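Local coordinates for long form salivary protein D7L1 (Aedes aegypti, PDB 3DXL), which binds and sequesters biogenic amines and eicosanoids such as leukotrienes of the vertebrate host, modulating the blood feeding of female mosquitoes, at residues R15-N20 against Q48-C53; V64-D69 against S101-C106. One frame throughout, in Å; residues are numbered along the deposited sequence.

Contact 1: R15-N20 against Q48-C53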
loop_
_atom_site.group_PDB
_atom_site.type_symbol
_atom_site.label_atom_id
_atom_site.label_comp_id
_atom_site.label_asym_id
_atom_site.label_seq_id
_atom_site.Cartn_x
_atom_site.Cartn_y
_atom_site.Cartn_z
ATOM N N ARG A 15 2.982 0.282 -6.244
ATOM C CA ARG A 15 1.780 -0.359 -6.779
ATOM C C ARG A 15 1.465 0.164 -8.182
ATOM O O ARG A 15 1.183 -0.604 -9.099
ATOM C CB ARG A 15 0.578 -0.177 -5.847
ATOM C CG ARG A 15 -0.770 -0.622 -6.421
ATOM C CD ARG A 15 -0.827 -2.108 -6.818
ATOM N NE ARG A 15 -0.545 -3.014 -5.702
ATOM C CZ ARG A 15 -1.450 -3.406 -4.813
ATOM N NH1 ARG A 15 -2.717 -3.009 -4.901
ATOM N NH2 ARG A 15 -1.083 -4.218 -3.830
ATOM N N CYS A 16 1.528 1.479 -8.352
ATOM C CA CYS A 16 1.219 2.065 -9.643
ATOM C C CYS A 16 2.244 1.662 -10.705
ATOM O O CYS A 16 1.877 1.430 -11.860
ATOM C CB CYS A 16 1.105 3.575 -9.502
ATOM S SG CYS A 16 -0.391 4.067 -8.614
ATOM N N MET A 17 3.516 1.522 -10.318
ATOM C CA MET A 17 4.513 1.028 -11.259
ATOM C C MET A 17 4.270 -0.439 -11.593
ATOM O O MET A 17 4.333 -0.829 -12.759
ATOM C CB MET A 17 5.931 1.243 -10.743
ATOM C CG MET A 17 6.342 2.698 -10.806
ATOM S SD MET A 17 8.090 2.957 -10.520
ATOM C CE MET A 17 8.137 2.723 -8.742
ATOM N N GLU A 18 3.958 -1.253 -10.576
ATOM C CA GLU A 18 3.683 -2.674 -10.809
ATOM C C GLU A 18 2.554 -2.855 -11.824
ATOM O O GLU A 18 2.633 -3.706 -12.713
ATOM C CB GLU A 18 3.366 -3.381 -9.490
ATOM C CG GLU A 18 3.286 -4.903 -9.636
ATOM C CD GLU A 18 3.124 -5.621 -8.315
ATOM O OE1 GLU A 18 3.783 -5.247 -7.331
ATOM O OE2 GLU A 18 2.354 -6.596 -8.269
ATOM N N ASP A 19 1.523 -2.023 -11.703
ATOM C CA ASP A 19 0.355 -2.149 -12.561
ATOM C C ASP A 19 0.514 -1.551 -13.963
ATOM O O ASP A 19 -0.286 -1.854 -14.854
ATOM C CB ASP A 19 -0.863 -1.533 -11.877
ATOM C CG ASP A 19 -1.397 -2.393 -10.749
ATOM O OD1 ASP A 19 -1.018 -3.583 -10.648
ATOM O OD2 ASP A 19 -2.208 -1.867 -9.971
ATOM N N ASN A 20 1.517 -0.692 -14.159
ATOM C CA ASN A 20 1.596 0.084 -15.397
ATOM C C ASN A 20 2.879 -0.026 -16.196
ATOM O O ASN A 20 2.899 0.340 -17.371
ATOM C CB ASN A 20 1.229 1.542 -15.125
ATOM C CG ASN A 20 -0.216 1.694 -14.737
ATOM O OD1 ASN A 20 -1.111 1.562 -15.579
ATOM N ND2 ASN A 20 -0.466 1.933 -13.458
ATOM N N GLN A 48 1.273 7.389 -19.044
ATOM C CA GLN A 48 0.045 8.123 -18.792
ATOM C C GLN A 48 -0.803 7.447 -17.719
ATOM O O GLN A 48 -1.301 8.102 -16.803
ATOM C CB GLN A 48 -0.740 8.299 -20.087
ATOM C CG GLN A 48 0.015 9.154 -21.095
ATOM C CD GLN A 48 -0.474 8.998 -22.514
ATOM O OE1 GLN A 48 -1.523 8.408 -22.775
ATOM N NE2 GLN A 48 0.299 9.538 -23.453
ATOM N N CYS A 49 -0.950 6.127 -17.814
ATOM C CA CYS A 49 -1.750 5.413 -16.826
ATOM C C CYS A 49 -1.048 5.296 -15.484
ATOM O O CYS A 49 -1.706 5.318 -14.449
ATOM C CB CYS A 49 -2.180 4.040 -17.340
ATOM S SG CYS A 49 -3.486 4.134 -18.592
ATOM N N PHE A 50 0.279 5.186 -15.498
ATOM C CA PHE A 50 1.056 5.264 -14.257
ATOM C C PHE A 50 0.768 6.588 -13.536
ATOM O O PHE A 50 0.472 6.616 -12.341
ATOM C CB PHE A 50 2.560 5.145 -14.536
ATOM C CG PHE A 50 3.427 5.565 -13.375
ATOM C CD1 PHE A 50 3.419 4.846 -12.181
ATOM C CD2 PHE A 50 4.254 6.689 -13.464
ATOM C CE1 PHE A 50 4.196 5.247 -11.099
ATOM C CE2 PHE A 50 5.049 7.081 -12.388
ATOM C CZ PHE A 50 5.016 6.360 -11.202
ATOM N N GLY A 51 0.865 7.696 -14.268
ATOM C CA GLY A 51 0.633 9.012 -13.684
ATOM C C GLY A 51 -0.776 9.145 -13.147
ATOM O O GLY A 51 -0.976 9.619 -12.036
ATOM N N LYS A 52 -1.764 8.720 -13.931
ATOM C CA LYS A 52 -3.148 8.763 -13.466
ATOM C C LYS A 52 -3.310 7.940 -12.185
ATOM O O LYS A 52 -3.974 8.367 -11.248
ATOM C CB LYS A 52 -4.131 8.281 -14.540
ATOM C CG LYS A 52 -5.587 8.303 -14.074
ATOM C CD LYS A 52 -6.524 7.524 -14.994
ATOM C CE LYS A 52 -7.793 7.099 -14.244
ATOM N NZ LYS A 52 -8.803 6.435 -15.108
ATOM N N CYS A 53 -2.708 6.751 -12.158
ATOM C CA CYS A 53 -2.774 5.874 -10.982
ATOM C C CYS A 53 -2.292 6.582 -9.719
ATOM O O CYS A 53 -2.956 6.543 -8.681
ATOM C CB CYS A 53 -1.947 4.610 -11.236
ATOM S SG CYS A 53 -1.879 3.396 -9.885
#
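Cys16 carries SG beside its own backbone N and anti to the carbonyl carbon (chi1 -71°), whereas Cys53 sends SG anti to its N (chi1 179°), which lets the sulfurs meet at one flank of the helix pair. Cys16 SG and Cys53 SG are 2.1 Å apart, a disulfide with a chi3 of -77°. Phe50, with CG likewise anti to its N, swings its ring toward helix 6-20. The ring presents its edge to the backbone of Cys16, with CD1 3.7 Å from Cys16 C and, in plain apolar contact, 3.8 Å from Cys16 CB. Met17 runs alongside Phe50 in the same direction; its CG lies 3.3 Å from Phe50 CE1, a tight fit. Chi2, near anti, carries SD obliquely to 5.2 Å from the Phe50 ring centroid, a Met-aromatic contact; chi3 turns only CE. Asn20 fills the other end of the interface. Its ND2 turns back to Cys16 O, 2.9 Å away, on a lone pair in the carbonyl plane and close to the Asn20 amide plane. That bond fixes the rotation of the amide and leaves Asn20 OD1 against Cys49 CB at 3.2 Å. No hydrogen bond crosses between the segments; the disulfide and van der Waals contact, partly from the Asn20 amide, join them. The axes of the short segments run roughly antiparallel, 8.9 Å apart at closest approach. Around this pair, Met17 reaches Leu31 and Trp34 of helix 27-34, Phe50 stacks on Trp34, and helix 106-119 packs against Gln48 and Lys52.

Contact 2: V64-D69 against S101-C106; sequences VAQKFD and STNNDC
Two backbone N-H groups of residues 101-106 are satisfied by one residue, Gln66, through its main-chain and side-chain carbonyls. Thr102 N donates to Gln66 O over 3.0 Å, approaching from above the carbonyl plane, 37° out of it. Asn104 N donates to Gln66 OE1 at 2.9 Å, this time in the carbonyl plane and on a lone pair, with an N-H...O angle of 151°. The extended Gln66 side chain crosses that of Asn104 at about a right angle, and its OE1 also touches Asn104 CB. Thr102 O lies close to Gln66 O, but both are acceptors; its hydrogen-bond partner is Tyr61 OH. Thr102 OG1 bonds to Pro100 O and merely meets the edge of the Phe68 ring, 3.6 Å from CE2. Asn104 OD1 has its partner in Lys52 NZ, and Asp105 OD2 caps Ala108 N at the start of helix 106-119. At the exposed side, Lys67 CG lies 3.5 Å from Ser101 OG. Gln66, with positive phi and psi, and Lys67 together face Asp62, forming a G1 beta bulge in the small hairpin of strands 61-62 and 67-68; against it lies the inverse gamma turn centred on Asn104.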
loop_
_atom_site.group_PDB
_atom_site.type_symbol
_atom_site.label_atom_id
_atom_site.label_comp_id
_atom_site.label_asym_id
_atom_site.label_seq_id
_atom_site.Cartn_x
_atom_site.Cartn_y
_atom_site.Cartn_z
ATOM N N VAL A 64 -14.350 10.648 -9.602
ATOM C CA VAL A 64 -15.793 10.820 -9.427
ATOM C C VAL A 64 -16.174 12.254 -9.812
ATOM O O VAL A 64 -17.104 12.478 -10.592
ATOM C CB VAL A 64 -16.240 10.495 -7.972
ATOM C CG1 VAL A 64 -17.744 10.703 -7.796
ATOM C CG2 VAL A 64 -15.863 9.060 -7.589
ATOM N N ALA A 65 -15.428 13.219 -9.274
ATOM C CA ALA A 65 -15.639 14.631 -9.580
ATOM C C ALA A 65 -15.185 14.980 -10.998
ATOM O O ALA A 65 -15.617 15.996 -11.551
ATOM C CB ALA A 65 -14.914 15.504 -8.560
ATOM N N GLN A 66 -14.336 14.131 -11.583
ATOM C CA GLN A 66 -13.650 14.396 -12.862
ATOM C C GLN A 66 -12.940 15.754 -12.855
ATOM O O GLN A 66 -13.026 16.542 -13.812
ATOM C CB GLN A 66 -14.574 14.201 -14.078
ATOM C CG GLN A 66 -14.830 12.719 -14.393
ATOM C CD GLN A 66 -15.391 12.476 -15.780
ATOM O OE1 GLN A 66 -14.716 11.918 -16.652
ATOM N NE2 GLN A 66 -16.635 12.884 -15.993
ATOM N N LYS A 67 -12.250 16.011 -11.747
ATOM C CA LYS A 67 -11.476 17.229 -11.531
ATOM C C LYS A 67 -10.286 16.902 -10.650
ATOM O O LYS A 67 -10.289 15.898 -9.923
ATOM C CB LYS A 67 -12.276 18.278 -10.757
ATOM C CG LYS A 67 -13.626 18.644 -11.278
ATOM C CD LYS A 67 -14.339 19.464 -10.224
ATOM C CE LYS A 67 -15.712 19.848 -10.686
ATOM N NZ LYS A 67 -16.266 20.879 -9.810
ATOM N N PHE A 68 -9.294 17.784 -10.683
ATOM C CA PHE A 68 -8.202 17.765 -9.731
ATOM C C PHE A 68 -8.647 18.382 -8.403
ATOM O O PHE A 68 -9.642 19.120 -8.355
ATOM C CB PHE A 68 -6.980 18.470 -10.324
ATOM C CG PHE A 68 -6.391 17.738 -11.498
ATOM C CD1 PHE A 68 -5.380 16.797 -11.303
ATOM C CD2 PHE A 68 -6.879 17.943 -12.789
ATOM C CE1 PHE A 68 -4.847 16.108 -12.370
ATOM C CE2 PHE A 68 -6.353 17.254 -13.869
ATOM C CZ PHE A 68 -5.338 16.326 -13.659
ATOM N N ASP A 69 -7.922 18.064 -7.334
ATOM C CA ASP A 69 -8.290 18.453 -5.979
ATOM C C ASP A 69 -7.010 18.748 -5.216
ATOM O O ASP A 69 -6.191 17.857 -5.004
ATOM C CB ASP A 69 -9.087 17.318 -5.311
ATOM C CG ASP A 69 -9.713 17.721 -3.986
ATOM O OD1 ASP A 69 -9.327 18.752 -3.402
ATOM O OD2 ASP A 69 -10.597 16.973 -3.519
ATOM N N SER A 101 -11.437 21.145 -15.315
ATOM C CA SER A 101 -12.094 19.857 -15.172
ATOM C C SER A 101 -11.606 18.957 -16.304
ATOM O O SER A 101 -11.398 19.413 -17.429
ATOM C CB SER A 101 -13.605 20.031 -15.181
ATOM O OG SER A 101 -13.989 20.780 -14.046
ATOM N N THR A 102 -11.352 17.692 -15.989
ATOM C CA THR A 102 -10.620 16.825 -16.898
ATOM C C THR A 102 -11.232 15.431 -16.928
ATOM O O THR A 102 -11.543 14.860 -15.877
ATOM C CB THR A 102 -9.120 16.763 -16.481
ATOM O OG1 THR A 102 -8.537 18.070 -16.582
ATOM C CG2 THR A 102 -8.327 15.803 -17.353
ATOM N N ASN A 103 -11.390 14.893 -18.135
ATOM C CA ASN A 103 -11.944 13.554 -18.345
ATOM C C ASN A 103 -11.142 12.456 -17.650
ATOM O O ASN A 103 -9.916 12.529 -17.575
ATOM C CB ASN A 103 -12.035 13.237 -19.843
ATOM C CG ASN A 103 -13.022 14.130 -20.583
ATOM O OD1 ASN A 103 -13.891 14.763 -19.977
ATOM N ND2 ASN A 103 -12.891 14.177 -21.906
ATOM N N ASN A 104 -11.857 11.447 -17.155
ATOM C CA ASN A 104 -11.270 10.319 -16.432
ATOM C C ASN A 104 -10.726 9.245 -17.379
ATOM O O ASN A 104 -11.216 8.113 -17.419
ATOM C CB ASN A 104 -12.303 9.735 -15.454
ATOM C CG ASN A 104 -11.743 8.603 -14.604
ATOM O OD1 ASN A 104 -10.557 8.584 -14.276
ATOM N ND2 ASN A 104 -12.601 7.653 -14.246
ATOM N N ASP A 105 -9.733 9.632 -18.171
ATOM C CA ASP A 105 -8.932 8.700 -18.946
ATOM C C ASP A 105 -7.466 9.053 -18.739
ATOM O O ASP A 105 -7.130 10.207 -18.457
ATOM C CB ASP A 105 -9.327 8.696 -20.433
ATOM C CG ASP A 105 -9.105 10.035 -21.118
ATOM O OD1 ASP A 105 -10.077 10.823 -21.200
ATOM O OD2 ASP A 105 -7.980 10.293 -21.590
ATOM N N CYS A 106 -6.598 8.056 -18.864
ATOM C CA CYS A 106 -5.184 8.235 -18.551
ATOM C C CYS A 106 -4.561 9.395 -19.309
ATOM O O CYS A 106 -3.875 10.230 -18.725
ATOM C CB CYS A 106 -4.398 6.963 -18.855
ATOM S SG CYS A 106 -4.839 5.528 -17.881
#

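Contacts 1 and 2 lie 16 Å apart between centres, within the same N-terminal PBP/GOBP region, and follow one another along the chain. A second disulfide ties them directly: Cys49 SG of contact 1 and Cys106 SG of contact 2 are 2.1 Å apart. Beside it, Lys52 NZ is 2.9 Å from Asn104 OD1, and Gln48 C lies 3.8 Å from Cys106 CB. Helix 45-58 is thus cross-linked to helix 6-20 by one disulfide and to the start of helix 106-119 by the other. Contact 1 is nearer the lipid pocket, its Phe50 side chain about 8 Å from that of leukotriene-binding Trp37; contact 2 is a surface contact away from the known ligand sites.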